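Local coordinates for protein yesU (Bacillus subtilis, PDB 1OQ1), which is of unknown function but has a galectin-like beta-sandwich fold, which is consistent with, though no proof of, carbohydrate binding, at residues A[9-14]-A[217-222]; A[17-22]-A[33-38]; A[42-47]-A[204-209]; A[82-87]-A[112-117]; A[128-133]-A[144-149]. All blocks are in the same frame, centred on the assembly; numbering follows the deposited sequence.

Contact 1. Residues A[9-14]-A[217-222]; sequences ACLYRN and VHQAVR
Val217 O is gripped by two consecutive backbone N-H groups, 2.8 Å from Leu11 N and 3.2 Å from Tyr12 N. Two residues facing one define a classic beta bulge, and the register indeed slips by one between the pairs Cys10-His218 and Tyr12-Val217. The return bond from Val217 N to Tyr12 O (2.8 Å) and that from Gln219 N to Ala9 O tie the antiparallel strands on the two sides of the bulge.

On one face Cys10 SG, anti to the backbone N (chi1 -178°), lies over the His218 ring, 4.2 Å from its centroid and 26° off the normal. Arg13 NH2 comes to the edge of the same ring, in its plane, 3.6 Å from His218 NE2, with guanidinium and imidazole turned 70° apart. The other face carries Tyr12 and Val217, which both pack on Phe59. Strand 209-222 also pairs with strand 63-73, so this contact adds strand 5-14 to the sheet. A cationic guanidinium beside NE2 would be expected to disfavour protonation of His218, whose ND1 makes a weak hydrogen bond to Gly8 O.

Contact 2. Residues A[17-22]-A[33-38]; sequences RSKSDV and ISFDDH
Phe35 lays one ring face against the backbone of 17-22, with the peptide joining Ser18 to Lys19 lying over it: Ser18 C stands 3.4 Å and Lys19 N 3.6 Å from the ring plane, both over its centre. The ring is aimed across the gap by a CG anti to the carbonyl carbon (chi1 -75°). Its remaining surroundings differ atom by atom. CE2 and CZ lie close to Ser18 O, CD1 runs beside Lys19 CG, and Val22 CG2 meets CZ tip to tip at 3.9 Å, near the ring plane. Leu40 of the adjoining strand also packs on Phe35.

A second flat pair is formed by Arg17 and His38. Guanidinium and imidazole planes are nearly parallel, only 10° apart, with Arg17 NH2 over a ring face and 3.6 Å from His38 CG, placed off toward the CB side. The backbones of these two residues approach through mutual CA-H...O contacts, each 3.4 Å: Arg17 CA to His38 O and His38 CA to Arg17 O.

Asp21 OD2 shapes the facing loop, accepting Arg17 N (2.8 Å) and Ser18 N from opposite faces of its carboxylate plane, while Asp21 N bonds to Ser18 O, the carbonyl of the peptide over Phe35. With no hydrogen bond between the segments, the join of this 3-10 loop to the turn that follows strand 31-34 rests on flat groups laid face on and on dispersion, and Asp21 holds the loop backbone that Phe35 meets.

Contact 3. Residues A[42-47]-A[204-209]; sequences LSHVQD and QMAPMK
His44 packs its imidazole face against Ala206, whose CA sits 3.3 Å above the ring plane over its centre; Ala206 CB makes a CH-pi contact 3.5 Å from the ring centroid, 24° off the normal. CG anti to the carbonyl carbon (chi1 -55°) carries the ring across toward 204-209. At the ring's edge, near its plane, Met208 O is 3.0 Å from His44 CD2, while ND1 is hydrogen-bonded to Ala49 O. Ala206 CB is pressed from the other segment as well, 3.1 Å from Asp47 O.

These residues join the two sheets of the galectin-like sandwich: strand 40-44 belongs to one sheet and strand 199-205 to the other, and the turn 206-208, with a cis peptide before Pro207, leads straight on into strand 209-222 of the first. Lys209 CA accordingly already lies 3.5 Å from Leu42 O, in a CA-H...O contact.

Toward solvent the fit is looser. Water 1 accepts from His44 N at 2.9 Å and gives only a weak bond to Pro207 O, bridging backbones that do not bond directly. Farther out, Asp47 OD2 comes no nearer to Pro207 than 4.0 Å, at CB, and is hydrogen-bonded to a glycerol probably derived from the crystallisation liquor.

Contact 4. Residues A[82-87]-A[112-117]; sequences FAAAGI and INALHL
Phe82 crosses toward Leu115 because its CG lies between the backbone N and the carbonyl carbon (chi1 54°). Beyond CB, CG is at 4.1 Å from Leu115 O, and CD2 closes on that same oxygen at 3.5 Å. On the other flank Phe82 CD1 lies 4.1 Å from Leu115 CB and 4.2 Å from Leu115 CD1, and CE1 meets Leu115 CD1 at 3.6 Å, while CE2 reaches Leu117 CB. The tip, CZ, touches Leu115 CB, which stands 3.6 Å above the ring plane, offset toward the rim: a CH-pi contact over one face. Leu165 and Val172 from the opposing sheet also pack on the ring, which therefore lies between the sheets.

The backbones of Phe82 and Leu115 form an antiparallel hydrogen-bonded pair, and Ala85 with Asn113 forms the next, its bond from Asn113 N to Ala85 O being 2.8 Å long and nearly straight (171°). The register slips by one between them, at Ala83, where a positive phi (56°) belongs to a G1 bulge formed with Lys199 of the next strand.

Near the outer end, water 2 links Asn113 ND2 to Gly86 O, and Asn113 OD1 accepts from Arg139 N. The four interstrand bonds thus satisfy the N-H and C=O groups of the paired residues, so that the Phe82 ring can make apolar contacts between the sheets while the Asn113 amide finds its partners in Arg139 N and water.

Contact 5. Residues A[128-133]-A[144-149]; sequences RAFRTC and AAMGAD
Strand 132-138 pairs antiparallel with 142-148, Cys133 and Gly147 exchanging two bonds, from Cys133 N to Gly147 O (2.8 Å) and from Gly147 N to Cys133 O (3.1 Å), before the end-to-end directions of 130-133 and 145-149 splay to 116°. Asp149 N still reaches Arg131 O at 2.9 Å, although the donor stands above the carbonyl plane, consistent with the chains diverging here.

Selenomethionine Met146 bends at chi3 (-102°), which brings its CE against Thr132 CG2 at 3.3 Å, tighter than usual van der Waals contact, though so close an approach is doubtful as evidence of real strain. The same methyl comes near the plane of the Phe130 ring, at its edge by CE2, the two side chains crossing at about a right angle.

On the side of Cys133, its SG meets Asp149, lying 3.6 Å from Asp149 CG, alongside the carboxylate carbon, and Cys133 packs near Leu117 and Phe174. Asp149, its CG anti to the backbone N (chi1 -175°), is buried but well supplied: OD1 accepts from Leu151 N, OD2 from Phe120 N, and OD2 also forms a salt bridge with Arg122. Water 4 lies 2.7 Å from Asp149 OD2 and 2.9 Å from Thr132 O. Such surroundings would be expected to stabilise a charged carboxylate, and they tie the end of this edge hairpin to the neighbouring strand 112-122.

Overall arrangement
Contacts 1, 2 and 3 reach one antiparallel sheet of the galectin-like sandwich, whereas contacts 4 and 5 lie in the other; contact 3 touches both, through strands 40-44 and 199-205. Contact 1 joins regions near both chain ends and encloses the others in sequence. Contact 2 follows within it, then contact 3, whose loop contains contacts 4 and 5 in series. The centres of contacts 1 and 3 stand about 30 Å apart, on opposite sides of the chain's centre. Contacts 1 and 2 meet through Asn14 and Asp21, contacts 2 and 3 through Ile33 and Leu42, contacts 4 and 5 through Leu117 and Cys133. Contacts 1 and 3 thus join sequence-distant parts; the others span at most 25 residues.

Contact 1. Residues A[9-14]-A[217-222]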
# COMPACT_ATOMS: atom_id res chain seq x y z
N ALA A 9 -10.07 -14.56 -11.55
CA ALA A 9 -10.72 -13.54 -12.36
C ALA A 9 -10.19 -12.15 -12.03
O ALA A 9 -9.86 -11.85 -10.89
CB ALA A 9 -12.22 -13.58 -12.14
N CYS A 10 -10.10 -11.29 -13.05
CA CYS A 10 -9.63 -9.93 -12.84
C CYS A 10 -10.80 -9.11 -12.33
O CYS A 10 -11.85 -9.05 -12.97
CB CYS A 10 -9.10 -9.33 -14.14
SG CYS A 10 -8.44 -7.64 -13.94
N LEU A 11 -10.63 -8.47 -11.18
CA LEU A 11 -11.69 -7.66 -10.59
C LEU A 11 -11.53 -6.19 -10.91
O LEU A 11 -12.52 -5.45 -10.96
CB LEU A 11 -11.70 -7.84 -9.07
CG LEU A 11 -11.85 -9.27 -8.56
CD1 LEU A 11 -11.84 -9.26 -7.04
CD2 LEU A 11 -13.14 -9.87 -9.08
N TYR A 12 -10.29 -5.77 -11.14
CA TYR A 12 -10.00 -4.36 -11.39
C TYR A 12 -8.61 -4.21 -11.98
O TYR A 12 -7.68 -4.92 -11.61
CB TYR A 12 -10.07 -3.61 -10.05
CG TYR A 12 -9.76 -2.13 -10.10
CD1 TYR A 12 -10.74 -1.19 -10.39
CD2 TYR A 12 -8.47 -1.67 -9.81
CE1 TYR A 12 -10.46 0.17 -10.38
CE2 TYR A 12 -8.18 -0.31 -9.80
CZ TYR A 12 -9.18 0.61 -10.09
OH TYR A 12 -8.90 1.95 -10.09
N ARG A 13 -8.47 -3.27 -12.92
CA ARG A 13 -7.18 -3.01 -13.52
C ARG A 13 -7.13 -1.54 -13.93
O ARG A 13 -8.01 -1.06 -14.65
CB ARG A 13 -6.96 -3.90 -14.74
CG ARG A 13 -5.62 -3.69 -15.42
CD ARG A 13 -5.45 -4.60 -16.62
NE ARG A 13 -5.12 -5.98 -16.26
CZ ARG A 13 -3.93 -6.37 -15.83
NH1 ARG A 13 -2.94 -5.49 -15.69
NH2 ARG A 13 -3.71 -7.65 -15.55
N ASN A 14 -6.11 -0.84 -13.45
CA ASN A 14 -5.92 0.57 -13.74
C ASN A 14 -4.50 0.77 -14.27
O ASN A 14 -3.53 0.58 -13.55
CB ASN A 14 -6.12 1.40 -12.47
CG ASN A 14 -6.20 2.88 -12.75
OD1 ASN A 14 -5.51 3.40 -13.62
ND2 ASN A 14 -7.04 3.58 -11.99
N VAL A 217 -6.12 -5.92 -9.47
CA VAL A 217 -6.61 -6.76 -8.38
C VAL A 217 -7.30 -7.99 -8.98
O VAL A 217 -8.24 -7.86 -9.77
CB VAL A 217 -7.63 -6.01 -7.48
CG1 VAL A 217 -8.07 -6.89 -6.33
CG2 VAL A 217 -7.02 -4.72 -6.95
N HIS A 218 -6.82 -9.17 -8.63
CA HIS A 218 -7.40 -10.42 -9.11
C HIS A 218 -7.90 -11.24 -7.93
O HIS A 218 -7.48 -11.02 -6.79
CB HIS A 218 -6.34 -11.26 -9.86
CG HIS A 218 -5.93 -10.68 -11.18
ND1 HIS A 218 -6.39 -11.16 -12.39
CD2 HIS A 218 -5.07 -9.68 -11.48
CE1 HIS A 218 -5.84 -10.48 -13.37
NE2 HIS A 218 -5.03 -9.57 -12.85
N GLN A 219 -8.79 -12.19 -8.20
CA GLN A 219 -9.31 -13.06 -7.16
C GLN A 219 -8.15 -13.96 -6.74
O GLN A 219 -7.36 -14.38 -7.58
CB GLN A 219 -10.44 -13.94 -7.71
CG GLN A 219 -11.79 -13.27 -7.85
CD GLN A 219 -12.48 -13.10 -6.51
OE1 GLN A 219 -12.52 -14.02 -5.70
NE2 GLN A 219 -13.05 -11.92 -6.29
N ALA A 220 -8.03 -14.25 -5.45
CA ALA A 220 -6.96 -15.12 -4.98
C ALA A 220 -7.46 -16.56 -4.98
O ALA A 220 -8.48 -16.86 -4.37
CB ALA A 220 -6.53 -14.72 -3.56
N VAL A 221 -6.75 -17.43 -5.68
CA VAL A 221 -7.12 -18.83 -5.76
C VAL A 221 -6.14 -19.67 -4.96
O VAL A 221 -4.97 -19.82 -5.34
CB VAL A 221 -7.14 -19.33 -7.22
CG1 VAL A 221 -7.51 -20.81 -7.26
CG2 VAL A 221 -8.14 -18.51 -8.02
N ARG A 222 -6.60 -20.22 -3.85
CA ARG A 222 -5.75 -21.03 -3.00
C ARG A 222 -5.68 -22.46 -3.51
O ARG A 222 -6.71 -23.09 -3.73
CB ARG A 222 -6.26 -21.01 -1.55
CG ARG A 222 -5.39 -21.78 -0.59
CD ARG A 222 -5.86 -21.64 0.85
NE ARG A 222 -7.27 -21.99 1.01
CZ ARG A 222 -7.79 -22.47 2.13
NH1 ARG A 222 -7.03 -22.66 3.19
NH2 ARG A 222 -9.09 -22.76 2.19

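Contact 2. Residues A[17-22]-A[33-38]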
# COMPACT_ATOMS: atom_id res chain seq x y z
N ARG A 17 -2.04 5.59 -16.58
CA ARG A 17 -1.31 6.24 -17.67
C ARG A 17 -1.72 7.69 -17.92
O ARG A 17 -0.97 8.45 -18.53
CB ARG A 17 -1.48 5.43 -18.97
CG ARG A 17 -0.92 4.02 -18.88
CD ARG A 17 -0.99 3.27 -20.21
NE ARG A 17 -0.13 3.86 -21.24
CZ ARG A 17 -0.54 4.70 -22.18
NH1 ARG A 17 -1.81 5.07 -22.24
NH2 ARG A 17 0.33 5.18 -23.06
N SER A 18 -2.92 8.07 -17.47
CA SER A 18 -3.38 9.44 -17.67
C SER A 18 -4.26 9.92 -16.52
O SER A 18 -4.71 9.13 -15.69
CB SER A 18 -4.17 9.55 -18.98
OG SER A 18 -5.41 8.87 -18.88
N LYS A 19 -4.50 11.23 -16.48
CA LYS A 19 -5.32 11.85 -15.44
C LYS A 19 -6.68 11.19 -15.28
O LYS A 19 -7.18 11.05 -14.16
CB LYS A 19 -5.52 13.34 -15.75
CG LYS A 19 -4.23 14.12 -15.93
CD LYS A 19 -4.50 15.54 -16.38
CE LYS A 19 -3.20 16.29 -16.64
NZ LYS A 19 -3.44 17.69 -17.09
N SER A 20 -7.29 10.80 -16.39
CA SER A 20 -8.61 10.17 -16.33
C SER A 20 -8.60 8.87 -15.53
O SER A 20 -9.63 8.46 -15.00
CB SER A 20 -9.13 9.90 -17.75
OG SER A 20 -8.24 9.07 -18.47
N ASP A 21 -7.44 8.23 -15.43
CA ASP A 21 -7.33 6.97 -14.69
C ASP A 21 -7.51 7.13 -13.18
O ASP A 21 -7.90 6.18 -12.50
CB ASP A 21 -5.99 6.29 -14.98
CG ASP A 21 -5.92 5.73 -16.39
OD1 ASP A 21 -6.95 5.23 -16.87
OD2 ASP A 21 -4.83 5.78 -17.01
N VAL A 22 -7.21 8.31 -12.65
CA VAL A 22 -7.37 8.53 -11.22
C VAL A 22 -8.45 9.57 -10.95
O VAL A 22 -8.45 10.23 -9.92
CB VAL A 22 -6.05 9.00 -10.57
CG1 VAL A 22 -4.99 7.92 -10.74
CG2 VAL A 22 -5.59 10.30 -11.21
N ILE A 33 0.45 15.13 -8.26
CA ILE A 33 0.23 14.16 -9.33
C ILE A 33 0.72 14.63 -10.70
O ILE A 33 0.48 15.78 -11.09
CB ILE A 33 -1.28 13.82 -9.43
CG1 ILE A 33 -1.74 13.16 -8.13
CG2 ILE A 33 -1.54 12.92 -10.63
CD1 ILE A 33 -3.24 13.02 -8.02
N SER A 34 1.40 13.74 -11.41
CA SER A 34 1.93 14.03 -12.74
C SER A 34 1.87 12.76 -13.59
O SER A 34 1.93 11.65 -13.06
CB SER A 34 3.37 14.51 -12.63
OG SER A 34 4.04 14.40 -13.88
N PHE A 35 1.76 12.91 -14.91
CA PHE A 35 1.72 11.74 -15.77
C PHE A 35 2.75 11.73 -16.89
O PHE A 35 2.48 11.26 -18.00
CB PHE A 35 0.31 11.55 -16.34
CG PHE A 35 -0.68 11.02 -15.34
CD1 PHE A 35 -1.40 11.88 -14.52
CD2 PHE A 35 -0.85 9.65 -15.19
CE1 PHE A 35 -2.28 11.37 -13.56
CE2 PHE A 35 -1.72 9.13 -14.23
CZ PHE A 35 -2.44 10.00 -13.41
N ASP A 36 3.93 12.25 -16.59
CA ASP A 36 5.03 12.29 -17.54
C ASP A 36 5.30 10.85 -18.00
O ASP A 36 5.22 9.93 -17.19
CB ASP A 36 6.28 12.87 -16.87
CG ASP A 36 7.40 13.15 -17.85
OD1 ASP A 36 7.81 12.23 -18.57
OD2 ASP A 36 7.88 14.31 -17.88
N ASP A 37 5.61 10.67 -19.28
CA ASP A 37 5.87 9.34 -19.81
C ASP A 37 4.67 8.40 -19.66
O ASP A 37 4.84 7.19 -19.56
CB ASP A 37 7.08 8.71 -19.13
CG ASP A 37 8.38 9.42 -19.48
OD1 ASP A 37 8.72 9.46 -20.68
OD2 ASP A 37 9.05 9.92 -18.56
N HIS A 38 3.47 8.96 -19.62
CA HIS A 38 2.25 8.17 -19.49
C HIS A 38 2.29 7.18 -18.32
O HIS A 38 1.96 6.01 -18.47
CB HIS A 38 1.98 7.42 -20.80
CG HIS A 38 1.63 8.31 -21.94
ND1 HIS A 38 0.40 8.94 -22.05
CD2 HIS A 38 2.35 8.73 -23.01
CE1 HIS A 38 0.39 9.70 -23.13
NE2 HIS A 38 1.56 9.59 -23.73

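Contact 3. Residues A[42-47]-A[204-209]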
# COMPACT_ATOMS: atom_id res chain seq x y z
N LEU A 42 4.22 10.35 -8.46
CA LEU A 42 3.74 10.91 -7.20
C LEU A 42 4.89 11.60 -6.48
O LEU A 42 5.94 11.00 -6.25
CB LEU A 42 3.13 9.83 -6.30
CG LEU A 42 1.79 9.23 -6.74
CD1 LEU A 42 1.33 8.21 -5.70
CD2 LEU A 42 0.75 10.34 -6.88
N SER A 43 4.70 12.88 -6.15
CA SER A 43 5.71 13.66 -5.43
C SER A 43 5.01 14.47 -4.34
O SER A 43 3.84 14.23 -4.05
CB SER A 43 6.46 14.59 -6.39
OG SER A 43 5.57 15.45 -7.09
N HIS A 44 5.71 15.43 -3.75
CA HIS A 44 5.13 16.21 -2.66
C HIS A 44 5.27 17.72 -2.85
O HIS A 44 6.25 18.20 -3.42
CB HIS A 44 5.78 15.78 -1.35
CG HIS A 44 5.68 14.30 -1.10
ND1 HIS A 44 4.73 13.75 -0.26
CD2 HIS A 44 6.39 13.26 -1.59
CE1 HIS A 44 4.86 12.44 -0.25
NE2 HIS A 44 5.86 12.11 -1.05
N VAL A 45 4.29 18.48 -2.35
CA VAL A 45 4.33 19.93 -2.49
C VAL A 45 5.32 20.56 -1.50
O VAL A 45 5.81 21.66 -1.73
CB VAL A 45 2.93 20.56 -2.31
CG1 VAL A 45 1.98 20.03 -3.38
CG2 VAL A 45 2.38 20.27 -0.92
N GLN A 46 5.60 19.85 -0.41
CA GLN A 46 6.54 20.30 0.62
C GLN A 46 7.33 19.12 1.20
O GLN A 46 6.91 17.97 1.07
CB GLN A 46 5.80 21.01 1.76
CG GLN A 46 5.26 22.36 1.39
CD GLN A 46 4.87 23.16 2.62
OE1 GLN A 46 5.59 23.19 3.61
NE2 GLN A 46 3.72 23.83 2.55
N ASP A 47 8.44 19.41 1.87
CA ASP A 47 9.29 18.37 2.44
C ASP A 47 8.65 17.43 3.46
O ASP A 47 9.14 16.32 3.67
CB ASP A 47 10.56 18.99 3.04
CG ASP A 47 11.62 19.26 1.99
OD1 ASP A 47 12.65 19.88 2.33
OD2 ASP A 47 11.42 18.84 0.83
N GLN A 204 2.89 7.97 0.79
CA GLN A 204 4.28 8.33 0.61
C GLN A 204 4.64 9.36 1.66
O GLN A 204 3.80 10.18 2.04
CB GLN A 204 4.55 8.96 -0.76
CG GLN A 204 4.45 8.02 -1.94
CD GLN A 204 5.05 8.61 -3.21
OE1 GLN A 204 5.44 9.78 -3.24
NE2 GLN A 204 5.12 7.81 -4.26
N MSE A 205 5.86 9.28 2.16
CA MSE A 205 6.36 10.25 3.11
C MSE A 205 7.23 11.15 2.25
O MSE A 205 8.08 10.65 1.51
CB MSE A 205 7.21 9.60 4.20
CG MSE A 205 6.42 8.88 5.28
SE MSE A 205 7.55 8.44 6.79
CE MSE A 205 7.46 10.13 7.75
N ALA A 206 7.00 12.45 2.31
CA ALA A 206 7.79 13.39 1.52
C ALA A 206 9.23 13.28 2.00
O ALA A 206 9.47 12.94 3.16
CB ALA A 206 7.27 14.81 1.74
N PRO A 207 10.21 13.61 1.13
CA PRO A 207 10.08 14.09 -0.25
C PRO A 207 10.17 13.00 -1.33
O PRO A 207 10.72 13.22 -2.41
CB PRO A 207 11.23 15.07 -0.36
CG PRO A 207 12.30 14.35 0.38
CD PRO A 207 11.58 13.81 1.61
N MSE A 208 9.61 11.83 -1.02
CA MSE A 208 9.61 10.71 -1.94
C MSE A 208 9.11 11.05 -3.35
O MSE A 208 8.16 11.81 -3.51
CB MSE A 208 8.72 9.60 -1.37
CG MSE A 208 8.69 8.30 -2.18
SE MSE A 208 10.27 7.26 -1.90
CE MSE A 208 10.49 6.50 -3.68
N LYS A 209 9.78 10.51 -4.35
CA LYS A 209 9.36 10.67 -5.74
C LYS A 209 9.36 9.26 -6.31
O LYS A 209 10.39 8.58 -6.28
CB LYS A 209 10.30 11.58 -6.52
CG LYS A 209 10.17 13.05 -6.12
CD LYS A 209 10.79 13.97 -7.16
CE LYS A 209 10.54 15.43 -6.79
NZ LYS A 209 11.09 16.36 -7.82
O HOH W 1 8.56 15.13 -3.72

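Contact 4. Residues A[82-87]-A[112-117]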
# COMPACT_ATOMS: atom_id res chain seq x y z
N PHE A 82 -4.46 -1.50 2.75
CA PHE A 82 -5.45 -2.40 2.16
C PHE A 82 -6.44 -2.90 3.22
O PHE A 82 -6.17 -2.82 4.41
CB PHE A 82 -4.77 -3.56 1.39
CG PHE A 82 -3.77 -4.35 2.19
CD1 PHE A 82 -4.03 -5.68 2.54
CD2 PHE A 82 -2.52 -3.81 2.50
CE1 PHE A 82 -3.06 -6.46 3.18
CE2 PHE A 82 -1.54 -4.59 3.15
CZ PHE A 82 -1.82 -5.91 3.49
N ALA A 83 -7.59 -3.41 2.78
CA ALA A 83 -8.64 -3.87 3.71
C ALA A 83 -8.99 -2.72 4.66
O ALA A 83 -9.24 -2.93 5.85
CB ALA A 83 -8.15 -5.09 4.51
N ALA A 84 -9.03 -1.51 4.12
CA ALA A 84 -9.32 -0.32 4.92
C ALA A 84 -10.80 0.03 4.95
O ALA A 84 -11.46 0.11 3.91
CB ALA A 84 -8.51 0.86 4.38
N ALA A 85 -11.33 0.23 6.16
CA ALA A 85 -12.73 0.59 6.34
C ALA A 85 -12.92 1.19 7.74
O ALA A 85 -12.02 1.14 8.57
CB ALA A 85 -13.61 -0.64 6.18
N GLY A 86 -14.09 1.77 7.99
CA GLY A 86 -14.34 2.34 9.30
C GLY A 86 -14.29 1.26 10.35
O GLY A 86 -14.51 0.08 10.05
N ILE A 87 -14.02 1.63 11.60
CA ILE A 87 -13.96 0.66 12.68
C ILE A 87 -15.28 -0.07 12.87
O ILE A 87 -15.32 -1.18 13.41
CB ILE A 87 -13.54 1.33 14.01
CG1 ILE A 87 -12.09 1.82 13.90
CG2 ILE A 87 -13.68 0.35 15.17
CD1 ILE A 87 -11.58 2.50 15.15
N ILE A 112 -10.55 4.19 11.84
CA ILE A 112 -10.57 3.21 10.75
C ILE A 112 -9.67 2.03 11.10
O ILE A 112 -8.84 2.12 12.01
CB ILE A 112 -10.04 3.80 9.42
CG1 ILE A 112 -8.56 4.17 9.55
CG2 ILE A 112 -10.87 5.01 9.02
CD1 ILE A 112 -7.90 4.55 8.24
N ASN A 113 -9.86 0.93 10.38
CA ASN A 113 -9.03 -0.26 10.55
C ASN A 113 -8.40 -0.47 9.19
O ASN A 113 -8.99 -0.09 8.17
CB ASN A 113 -9.86 -1.49 10.89
CG ASN A 113 -10.33 -1.51 12.32
OD1 ASN A 113 -9.61 -1.09 13.23
ND2 ASN A 113 -11.54 -2.02 12.54
N ALA A 114 -7.22 -1.08 9.16
CA ALA A 114 -6.55 -1.34 7.90
C ALA A 114 -5.22 -2.01 8.12
O ALA A 114 -4.62 -1.90 9.19
CB ALA A 114 -6.34 -0.03 7.14
N LEU A 115 -4.77 -2.73 7.10
CA LEU A 115 -3.46 -3.36 7.12
C LEU A 115 -2.61 -2.40 6.29
O LEU A 115 -3.10 -1.83 5.32
CB LEU A 115 -3.52 -4.74 6.46
CG LEU A 115 -4.19 -5.82 7.31
CD1 LEU A 115 -4.53 -7.04 6.46
CD2 LEU A 115 -3.26 -6.19 8.45
N HIS A 116 -1.37 -2.18 6.69
CA HIS A 116 -0.49 -1.30 5.92
C HIS A 116 0.91 -1.86 5.86
O HIS A 116 1.51 -2.21 6.88
CB HIS A 116 -0.49 0.16 6.45
CG HIS A 116 -0.66 0.30 7.93
ND1 HIS A 116 0.14 1.13 8.68
CD2 HIS A 116 -1.58 -0.20 8.78
CE1 HIS A 116 -0.29 1.14 9.93
NE2 HIS A 116 -1.34 0.34 10.02
N LEU A 117 1.42 -1.97 4.64
CA LEU A 117 2.74 -2.54 4.40
C LEU A 117 3.68 -1.49 3.82
O LEU A 117 3.47 -1.00 2.72
CB LEU A 117 2.60 -3.72 3.45
CG LEU A 117 3.67 -4.82 3.47
CD1 LEU A 117 3.20 -5.98 2.61
CD2 LEU A 117 4.99 -4.29 2.99
O HOH W 2 -13.05 -2.25 9.82
O HOH W 3 -13.76 -3.78 11.79

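Contact 5. Residues A[128-133]-A[144-149]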
# COMPACT_ATOMS: atom_id res chain seq x y z
N ARG A 128 17.31 3.77 6.68
CA ARG A 128 18.25 3.50 5.60
C ARG A 128 19.40 2.59 6.04
O ARG A 128 20.01 1.92 5.21
CB ARG A 128 18.81 4.82 5.04
CG ARG A 128 17.77 5.68 4.35
CD ARG A 128 18.41 6.81 3.56
NE ARG A 128 19.06 7.80 4.43
CZ ARG A 128 18.42 8.79 5.04
NH1 ARG A 128 17.11 8.94 4.90
NH2 ARG A 128 19.10 9.64 5.81
N ALA A 129 19.67 2.55 7.34
CA ALA A 129 20.75 1.73 7.88
C ALA A 129 20.45 0.22 7.92
O ALA A 129 21.37 -0.59 8.03
CB ALA A 129 21.12 2.22 9.28
N PHE A 130 19.18 -0.14 7.85
CA PHE A 130 18.79 -1.55 7.88
C PHE A 130 17.49 -1.58 7.11
O PHE A 130 16.43 -1.25 7.64
CB PHE A 130 18.59 -2.02 9.32
CG PHE A 130 18.53 -3.51 9.45
CD1 PHE A 130 19.67 -4.28 9.22
CD2 PHE A 130 17.35 -4.15 9.81
CE1 PHE A 130 19.62 -5.66 9.34
CE2 PHE A 130 17.30 -5.54 9.93
CZ PHE A 130 18.44 -6.29 9.69
N ARG A 131 17.58 -2.00 5.85
CA ARG A 131 16.43 -1.97 4.97
C ARG A 131 15.48 -3.13 4.99
O ARG A 131 15.80 -4.25 4.60
CB ARG A 131 16.95 -1.70 3.56
CG ARG A 131 17.78 -0.43 3.59
CD ARG A 131 18.54 -0.20 2.34
NE ARG A 131 19.44 0.94 2.48
CZ ARG A 131 20.17 1.42 1.48
NH1 ARG A 131 20.08 0.86 0.29
NH2 ARG A 131 20.99 2.44 1.67
N THR A 132 14.27 -2.83 5.45
CA THR A 132 13.21 -3.82 5.58
C THR A 132 11.87 -3.28 5.10
O THR A 132 11.71 -2.09 4.82
CB THR A 132 13.04 -4.22 7.06
OG1 THR A 132 12.53 -3.10 7.80
CG2 THR A 132 14.37 -4.63 7.65
N CYS A 133 10.91 -4.20 4.99
CA CYS A 133 9.54 -3.88 4.63
C CYS A 133 8.79 -4.32 5.88
O CYS A 133 9.07 -5.39 6.42
CB CYS A 133 9.06 -4.72 3.44
SG CYS A 133 9.90 -4.36 1.88
N ALA A 144 3.04 -6.63 12.74
CA ALA A 144 2.68 -8.02 12.46
C ALA A 144 3.80 -8.86 11.86
O ALA A 144 3.96 -10.03 12.19
CB ALA A 144 1.45 -8.06 11.54
N ALA A 145 4.57 -8.27 10.95
CA ALA A 145 5.65 -9.01 10.32
C ALA A 145 6.62 -8.06 9.64
O ALA A 145 6.35 -6.88 9.49
CB ALA A 145 5.08 -9.99 9.29
N MSE A 146 7.77 -8.59 9.24
CA MSE A 146 8.75 -7.79 8.53
C MSE A 146 9.73 -8.69 7.80
O MSE A 146 9.83 -9.89 8.09
CB MSE A 146 9.49 -6.82 9.48
CG MSE A 146 10.50 -7.43 10.43
SE MSE A 146 11.54 -6.02 11.31
CE MSE A 146 13.16 -6.15 10.28
N GLY A 147 10.39 -8.12 6.80
CA GLY A 147 11.36 -8.86 6.02
C GLY A 147 12.33 -7.89 5.38
O GLY A 147 12.04 -6.70 5.28
N ALA A 148 13.49 -8.38 4.96
CA ALA A 148 14.48 -7.51 4.33
C ALA A 148 13.93 -6.97 3.01
O ALA A 148 13.15 -7.64 2.33
CB ALA A 148 15.78 -8.29 4.08
N ASP A 149 14.34 -5.76 2.64
CA ASP A 149 13.89 -5.09 1.42
C ASP A 149 14.99 -5.12 0.34
O ASP A 149 16.03 -4.48 0.50
CB ASP A 149 13.52 -3.64 1.75
CG ASP A 149 12.92 -2.88 0.57
OD1 ASP A 149 12.82 -3.45 -0.54
OD2 ASP A 149 12.56 -1.70 0.76
O HOH W 4 13.36 -0.49 2.98